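Local coordinates for protein formate dehydrogenase subunit beta (PDB 1H0H) that serves as the electron-transfer subunit of formate dehydrogenase, binding three [4Fe-4S] clusters in an enzyme that reversibly oxidises formate to carbon dioxide, at residues B[83-86]-B[87-91]; B[125-129]-B[130-134]; B[175-178]-B[179-183]. All coordinates share one frame; numbering follows the deposited sequence. Where two conformers were deposited one is given.

Contact 1: residues B[83-86]-B[87-91]; sequences TADM and EDESA
Thr83 begins the turn that delivers Ala84 O to Glu87 N and Asp88 N. Its own carbonyl oxygen, Thr83 O, accepts from Met86 N at 3.1 Å, a three-residue step as in a 3-10 turn, while Thr83 OG1 bonds Pro79 O and its side chain packs on helix 113-119. Next along, Ala84 O is gripped by two donors. Glu87 N comes at 2.9 Å from above the carbonyl plane, whereas Asp88 N, also 2.9 Å from Ala84 O, lies in that plane and bonds nearly straight (168° at the hydrogen). This forked acceptor lies where helix 79-84, which carries the cluster ligand Cys80, gives way to the loop before strand 92-94. The loop then turns through a type I beta turn from Asp88 to Ala91. An Asx turn lies within it: Asp88 OD1 accepts both Ser90 N and Ser90 OG, the hydroxyl at 2.6 Å on the syn side of the carboxylate. Asp85 meets this turn at Glu89. With its CG beside the backbone N (chi1 -81°), OD1 reaches Glu89 CA at 3.3 Å, and a water donates both to Asp85 OD1, at 2.9 Å, and to Asp88 O, tying side chain to loop backbone. Asp85 OD2 and Glu89 OE2 stand 4.5 Å apart, their carboxylate planes 68° from each other; the salt bridge from Lys81 to Asp85 OD1 probably eases this like-charge pairing. The CB of Met86 points away from 87-91. Beyond it Glu87 extends its chain, and its two carboxylate oxygens accept from the backbone N of Glu111 and of Asp112, just ahead of helix 113-119.

Contact 2: residues B[125-129]-B[130-134]; sequences PRKVA and ESNQM
A small antiparallel beta hairpin, strand 126-127 against 134-135, brings Lys127 opposite Met134 as a non-hydrogen-bonded pair, with Met134 CG packed 3.8 Å from Lys127 CA. The loop is closed by Val128 N, which donates to Gln133 O at 2.9 Å, nearly along the C=O axis (172°). A type I turn from Val128 to Ser131 begins the reversal, and the Lys127 side chain folds back over it: bends at chi3 and chi4 (76° and 79°) curl the ammonium round to the backbone. NZ donates to Ser131 O at 2.8 Å from above its carbonyl plane, and to Val128 O at 2.9 Å. These two carbonyl oxygens lie only 2.9 Å apart, and the ammonium that bridges both probably offsets their repulsion. A water accepts from Lys127 NZ and donates to Asn132 OD1, while Asn132 ND2 bonds Leu110 O. Ser131 OG accepts Gln133 N at 3.1 Å in an ST turn, and lies 3.5 Å from Val128 CG1. Pro125, leading into the hairpin, touches an iron-sulfur cluster, and Met134 packs on helix 113-119. Two short antiparallel strands joined by a tight loop, here held by the lysine bonds, are what defines a beta hairpin.

Contact 3: residues B[175-178]-B[179-183]; sequences ARLA and EIKAA
Arg176 and Glu179, three residues apart near the end of helix 166-180, join in a salt bridge. From CB the arginine chain starts with CG anti to the backbone N (chi1 176°), then bends at chi2 (62°), which brings the guanidinium back alongside Glu179 and Ile180. CD meets Glu179 OE1 at 3.2 Å. NE carries a salt bridge to Asp7, and CZ lies 3.8 Å from Ile180 CG2, a methyl seated over the centre of one guanidinium face. At the tip, NH1 donates to Glu179 OE1 at 2.7 Å; the oxygen lies in the guanidinium plane, yet the donor stands above the carboxylate, the two planes being 76° apart. NH2 bonds Thr9 OG1. Glu179 and Ile180 were each modelled in two conformers, so these contacts hold for one of them. On the flank, Leu177 and Lys181 run side by side, Leu177 CD1 3.7 Å from Lys181 CG, while Lys181 NZ goes on to Ala187 O. Leu177 and Ile180 rest on Leu200 of strand 197-201. With Glu179 at its edge, Asp7 as a second carboxylate partner and a methyl over one face, the guanidinium probably has its rotation restrained in this conformer and its positive charge well balanced.

In the fold
From the N terminus the chain lays down strand 2-7 and the first cluster ligands before reaching contact 1, which closes the short turn where helix 79-84 runs into the loop before strand 92-94. Contact 2 follows in series, closing the hairpin between strands 126-127 and 134-135. Both lie inside the 4Fe-4S dicluster domain, with centres 16 Å apart; they do not touch, but each packs against helix 113-119. Contact 3, near the end of helix 166-180, sits on the opposite side of the chain's centre, about 40 Å from either by centres, where it ties that helix to strands 2-7 and 197-201. None of the three nests in or crosses another.

Contact 1: residues B[83-86]-B[87-91]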
loop_
_atom_site.group_PDB
_atom_site.type_symbol
_atom_site.label_atom_id
_atom_site.label_comp_id
_atom_site.label_asym_id
_atom_site.label_seq_id
_atom_site.Cartn_x
_atom_site.Cartn_y
_atom_site.Cartn_z
ATOM N N THR B 83 -0.494 -35.087 36.910
ATOM C CA THR B 83 -0.288 -36.422 36.347
ATOM C C THR B 83 1.192 -36.744 36.235
ATOM O O THR B 83 1.663 -37.785 36.671
ATOM C CB THR B 83 -0.909 -36.457 34.953
ATOM O OG1 THR B 83 -2.336 -36.368 35.088
ATOM C CG2 THR B 83 -0.658 -37.797 34.273
ATOM N N ALA B 84 1.923 -35.814 35.648
ATOM C CA ALA B 84 3.356 -35.983 35.471
ATOM C C ALA B 84 4.083 -36.155 36.790
ATOM O O ALA B 84 5.047 -36.915 36.852
ATOM C CB ALA B 84 3.925 -34.794 34.679
ATOM N N ASP B 85 3.612 -35.459 37.835
ATOM C CA ASP B 85 4.180 -35.516 39.189
ATOM C C ASP B 85 4.178 -36.945 39.791
ATOM O O ASP B 85 4.969 -37.276 40.676
ATOM C CB ASP B 85 3.415 -34.576 40.117
ATOM C CG ASP B 85 3.859 -33.128 40.005
ATOM O OD1 ASP B 85 4.828 -32.830 39.280
ATOM O OD2 ASP B 85 3.294 -32.210 40.646
ATOM N N MET B 86 3.283 -37.799 39.319
ATOM C CA MET B 86 3.261 -39.179 39.805
ATOM C C MET B 86 4.494 -39.938 39.362
ATOM O O MET B 86 4.792 -40.996 39.901
ATOM C CB MET B 86 2.047 -39.910 39.271
ATOM C CG MET B 86 0.797 -39.238 39.630
ATOM S SD MET B 86 0.480 -39.394 41.368
ATOM C CE MET B 86 -1.150 -38.903 41.206
ATOM N N GLU B 87 5.170 -39.407 38.351
ATOM C CA GLU B 87 6.378 -40.008 37.812
ATOM C C GLU B 87 7.642 -39.199 38.173
ATOM O O GLU B 87 8.644 -39.746 38.620
ATOM C CB GLU B 87 6.253 -40.086 36.292
ATOM C CG GLU B 87 6.971 -41.284 35.741
ATOM C CD GLU B 87 6.923 -41.423 34.240
ATOM O OE1 GLU B 87 5.844 -41.253 33.601
ATOM O OE2 GLU B 87 7.998 -41.751 33.711
ATOM N N ASP B 88 7.567 -37.891 37.976
ATOM C CA ASP B 88 8.716 -36.999 38.134
ATOM C C ASP B 88 8.218 -35.574 38.354
ATOM O O ASP B 88 7.661 -34.971 37.456
ATOM C CB ASP B 88 9.578 -37.085 36.873
ATOM C CG ASP B 88 10.782 -36.185 36.916
ATOM O OD1 ASP B 88 10.953 -35.416 37.894
ATOM O OD2 ASP B 88 11.608 -36.165 35.977
ATOM N N GLU B 89 8.408 -35.053 39.561
ATOM C CA GLU B 89 7.915 -33.719 39.884
ATOM C C GLU B 89 8.733 -32.610 39.222
ATOM O O GLU B 89 8.320 -31.444 39.207
ATOM C CB GLU B 89 7.837 -33.518 41.400
ATOM C CG GLU B 89 6.997 -34.564 42.122
ATOM C CD GLU B 89 6.733 -34.211 43.577
ATOM O OE1 GLU B 89 7.705 -33.934 44.314
ATOM O OE2 GLU B 89 5.555 -34.222 43.999
ATOM N N SER B 90 9.866 -32.971 38.628
ATOM C CA SER B 90 10.700 -31.967 37.971
ATOM C C SER B 90 10.447 -31.864 36.463
ATOM O O SER B 90 11.023 -31.012 35.783
ATOM C CB SER B 90 12.176 -32.270 38.234
ATOM O OG SER B 90 12.582 -33.386 37.454
ATOM N N ALA B 91 9.581 -32.721 35.934
ATOM C CA ALA B 91 9.272 -32.705 34.505
ATOM C C ALA B 91 8.550 -31.428 34.071
ATOM O O ALA B 91 8.905 -30.818 33.077
ATOM C CB ALA B 91 8.427 -33.918 34.139
HETATM O O HOH W 1 5.955 -32.865 36.636
#

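Contact 2: residues B[125-129]-B[130-134]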
loop_
_atom_site.group_PDB
_atom_site.type_symbol
_atom_site.label_atom_id
_atom_site.label_comp_id
_atom_site.label_asym_id
_atom_site.label_seq_id
_atom_site.Cartn_x
_atom_site.Cartn_y
_atom_site.Cartn_z
ATOM N N PRO B 125 -0.795 -29.834 25.188
ATOM C CA PRO B 125 0.608 -30.301 25.109
ATOM C C PRO B 125 0.913 -31.191 23.915
ATOM O O PRO B 125 0.075 -31.995 23.523
ATOM C CB PRO B 125 0.789 -31.160 26.369
ATOM C CG PRO B 125 -0.457 -31.093 27.143
ATOM C CD PRO B 125 -1.495 -30.367 26.373
ATOM N N ARG B 126 2.124 -31.094 23.387
ATOM C CA ARG B 126 2.476 -31.897 22.202
ATOM C C ARG B 126 3.868 -32.515 22.301
ATOM O O ARG B 126 4.778 -31.919 22.844
ATOM C CB ARG B 126 2.351 -31.045 20.931
ATOM C CG ARG B 126 0.935 -30.632 20.620
ATOM C CD ARG B 126 0.076 -31.763 20.125
ATOM N NE ARG B 126 -1.282 -31.358 19.782
ATOM C CZ ARG B 126 -2.301 -31.381 20.631
ATOM N NH1 ARG B 126 -2.130 -31.751 21.899
ATOM N NH2 ARG B 126 -3.486 -31.002 20.212
ATOM N N LYS B 127 4.002 -33.726 21.778
ATOM C CA LYS B 127 5.240 -34.473 21.831
ATOM C C LYS B 127 6.019 -34.355 20.524
ATOM O O LYS B 127 5.444 -34.432 19.448
ATOM C CB LYS B 127 4.911 -35.956 22.028
ATOM C CG LYS B 127 6.105 -36.828 22.380
ATOM C CD LYS B 127 5.724 -38.343 22.354
ATOM C CE LYS B 127 5.600 -38.888 20.919
ATOM N NZ LYS B 127 6.904 -39.209 20.254
ATOM N N VAL B 128 7.341 -34.223 20.628
ATOM C CA VAL B 128 8.192 -34.220 19.441
ATOM C C VAL B 128 8.223 -35.668 18.905
ATOM O O VAL B 128 8.082 -36.629 19.669
ATOM C CB VAL B 128 9.621 -33.782 19.799
ATOM C CG1 VAL B 128 10.321 -34.890 20.583
ATOM C CG2 VAL B 128 10.411 -33.392 18.546
ATOM N N ALA B 129 8.416 -35.838 17.608
ATOM C CA ALA B 129 8.368 -37.183 17.037
ATOM C C ALA B 129 9.358 -38.177 17.627
ATOM O O ALA B 129 9.005 -39.317 17.952
ATOM C CB ALA B 129 8.564 -37.117 15.512
ATOM N N GLU B 130 10.604 -37.754 17.765
ATOM C CA GLU B 130 11.660 -38.711 18.054
ATOM C C GLU B 130 11.818 -39.189 19.518
ATOM O O GLU B 130 12.635 -40.066 19.788
ATOM C CB GLU B 130 12.979 -38.157 17.501
ATOM C CG GLU B 130 12.955 -37.881 15.994
ATOM C CD GLU B 130 12.268 -36.570 15.594
ATOM O OE1 GLU B 130 11.657 -35.902 16.457
ATOM O OE2 GLU B 130 12.340 -36.206 14.399
ATOM N N SER B 131 11.027 -38.649 20.443
ATOM C CA SER B 131 11.151 -39.015 21.849
ATOM C C SER B 131 9.885 -38.625 22.583
ATOM O O SER B 131 8.896 -38.227 21.952
ATOM C CB SER B 131 12.340 -38.297 22.490
ATOM O OG SER B 131 12.022 -36.956 22.807
ATOM N N ASN B 132 9.907 -38.761 23.906
ATOM C CA ASN B 132 8.756 -38.400 24.722
ATOM C C ASN B 132 8.756 -36.944 25.144
ATOM O O ASN B 132 7.885 -36.526 25.901
ATOM C CB ASN B 132 8.668 -39.266 25.971
ATOM C CG ASN B 132 8.182 -40.648 25.678
ATOM O OD1 ASN B 132 7.924 -40.987 24.531
ATOM N ND2 ASN B 132 8.073 -41.481 26.723
ATOM N N GLN B 133 9.733 -36.178 24.676
ATOM C CA GLN B 133 9.778 -34.777 25.050
ATOM C C GLN B 133 8.550 -34.039 24.579
ATOM O O GLN B 133 8.138 -34.195 23.428
ATOM C CB GLN B 133 11.009 -34.082 24.478
ATOM C CG GLN B 133 11.294 -32.774 25.170
ATOM C CD GLN B 133 12.652 -32.209 24.797
ATOM O OE1 GLN B 133 13.593 -32.972 24.529
ATOM N NE2 GLN B 133 12.770 -30.891 24.803
ATOM N N MET B 134 8.013 -33.196 25.450
ATOM C CA MET B 134 6.826 -32.404 25.147
ATOM C C MET B 134 7.053 -30.906 25.358
ATOM O O MET B 134 7.854 -30.499 26.189
ATOM C CB MET B 134 5.655 -32.881 25.994
ATOM C CG MET B 134 5.140 -34.290 25.623
ATOM S SD MET B 134 3.833 -34.861 26.744
ATOM C CE MET B 134 4.766 -34.962 28.271
HETATM O O HOH W 2 7.641 -41.367 21.894
#

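Contact 3: residues B[175-178]-B[179-183]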
loop_
_atom_site.group_PDB
_atom_site.type_symbol
_atom_site.label_atom_id
_atom_site.label_comp_id
_atom_site.label_asym_id
_atom_site.label_seq_id
_atom_site.Cartn_x
_atom_site.Cartn_y
_atom_site.Cartn_z
ATOM N N ALA B 175 -15.427 -7.130 33.149
ATOM C CA ALA B 175 -15.918 -5.861 32.659
ATOM C C ALA B 175 -16.212 -5.929 31.155
ATOM O O ALA B 175 -17.221 -5.396 30.689
ATOM C CB ALA B 175 -14.904 -4.744 32.964
ATOM N N ARG B 176 -15.349 -6.595 30.396
ATOM C CA ARG B 176 -15.540 -6.628 28.951
ATOM C C ARG B 176 -16.748 -7.482 28.602
ATOM O O ARG B 176 -17.525 -7.130 27.706
ATOM C CB ARG B 176 -14.310 -7.155 28.226
ATOM C CG ARG B 176 -14.541 -7.298 26.711
ATOM C CD ARG B 176 -14.853 -5.993 25.999
ATOM N NE ARG B 176 -14.898 -6.228 24.553
ATOM C CZ ARG B 176 -15.477 -5.430 23.666
ATOM N NH1 ARG B 176 -16.087 -4.303 24.048
ATOM N NH2 ARG B 176 -15.449 -5.765 22.375
ATOM N N LEU B 177 -16.905 -8.597 29.318
ATOM C CA LEU B 177 -18.087 -9.431 29.149
ATOM C C LEU B 177 -19.352 -8.622 29.428
ATOM O O LEU B 177 -20.343 -8.748 28.714
ATOM C CB LEU B 177 -18.071 -10.631 30.098
ATOM C CG LEU B 177 -19.373 -11.434 30.048
ATOM C CD1 LEU B 177 -19.632 -11.921 28.626
ATOM C CD2 LEU B 177 -19.351 -12.603 31.019
ATOM N N ALA B 178 -19.331 -7.814 30.486
ATOM C CA ALA B 178 -20.499 -7.021 30.828
ATOM C C ALA B 178 -20.876 -6.059 29.708
ATOM O O ALA B 178 -22.059 -5.818 29.462
ATOM C CB ALA B 178 -20.274 -6.253 32.144
ATOM N N GLU B 179 -19.865 -5.517 29.043
ATOM C CA GLU B 179 -20.039 -4.530 27.975
ATOM C C GLU B 179 -20.704 -5.080 26.710
ATOM O O GLU B 179 -21.269 -4.318 25.920
ATOM C CB GLU B 179 -18.674 -3.948 27.615
ATOM C CG GLU B 179 -18.708 -2.805 26.624
ATOM C CD GLU B 179 -17.316 -2.392 26.195
ATOM O OE1 GLU B 179 -16.362 -3.169 26.441
ATOM O OE2 GLU B 179 -17.174 -1.292 25.615
ATOM N N ILE B 180 -20.634 -6.394 26.505
ATOM C CA ILE B 180 -21.235 -7.001 25.321
ATOM C C ILE B 180 -22.355 -7.999 25.615
ATOM O O ILE B 180 -23.014 -8.470 24.683
ATOM C CB ILE B 180 -20.152 -7.679 24.464
ATOM C CG1 ILE B 180 -19.705 -8.991 25.094
ATOM C CG2 ILE B 180 -18.943 -6.758 24.279
ATOM C CD1 ILE B 180 -18.937 -9.855 24.142
ATOM N N LYS B 181 -22.567 -8.342 26.881
ATOM C CA LYS B 181 -23.601 -9.318 27.221
ATOM C C LYS B 181 -24.980 -9.041 26.597
ATOM O O LYS B 181 -25.701 -9.967 26.205
ATOM C CB LYS B 181 -23.780 -9.398 28.741
ATOM C CG LYS B 181 -22.947 -10.454 29.437
ATOM C CD LYS B 181 -23.605 -11.829 29.375
ATOM C CE LYS B 181 -23.689 -12.341 27.945
ATOM N NZ LYS B 181 -24.060 -13.771 27.922
ATOM N N ALA B 182 -25.359 -7.772 26.553
ATOM C CA ALA B 182 -26.662 -7.387 26.029
ATOM C C ALA B 182 -26.793 -7.745 24.552
ATOM O O ALA B 182 -27.731 -8.454 24.167
ATOM C CB ALA B 182 -26.896 -5.895 26.237
ATOM N N ALA B 183 -25.857 -7.244 23.747
ATOM C CA ALA B 183 -25.841 -7.472 22.305
ATOM C C ALA B 183 -25.542 -8.932 21.969
ATOM O O ALA B 183 -26.087 -9.481 21.007
ATOM C CB ALA B 183 -24.811 -6.545 21.621
#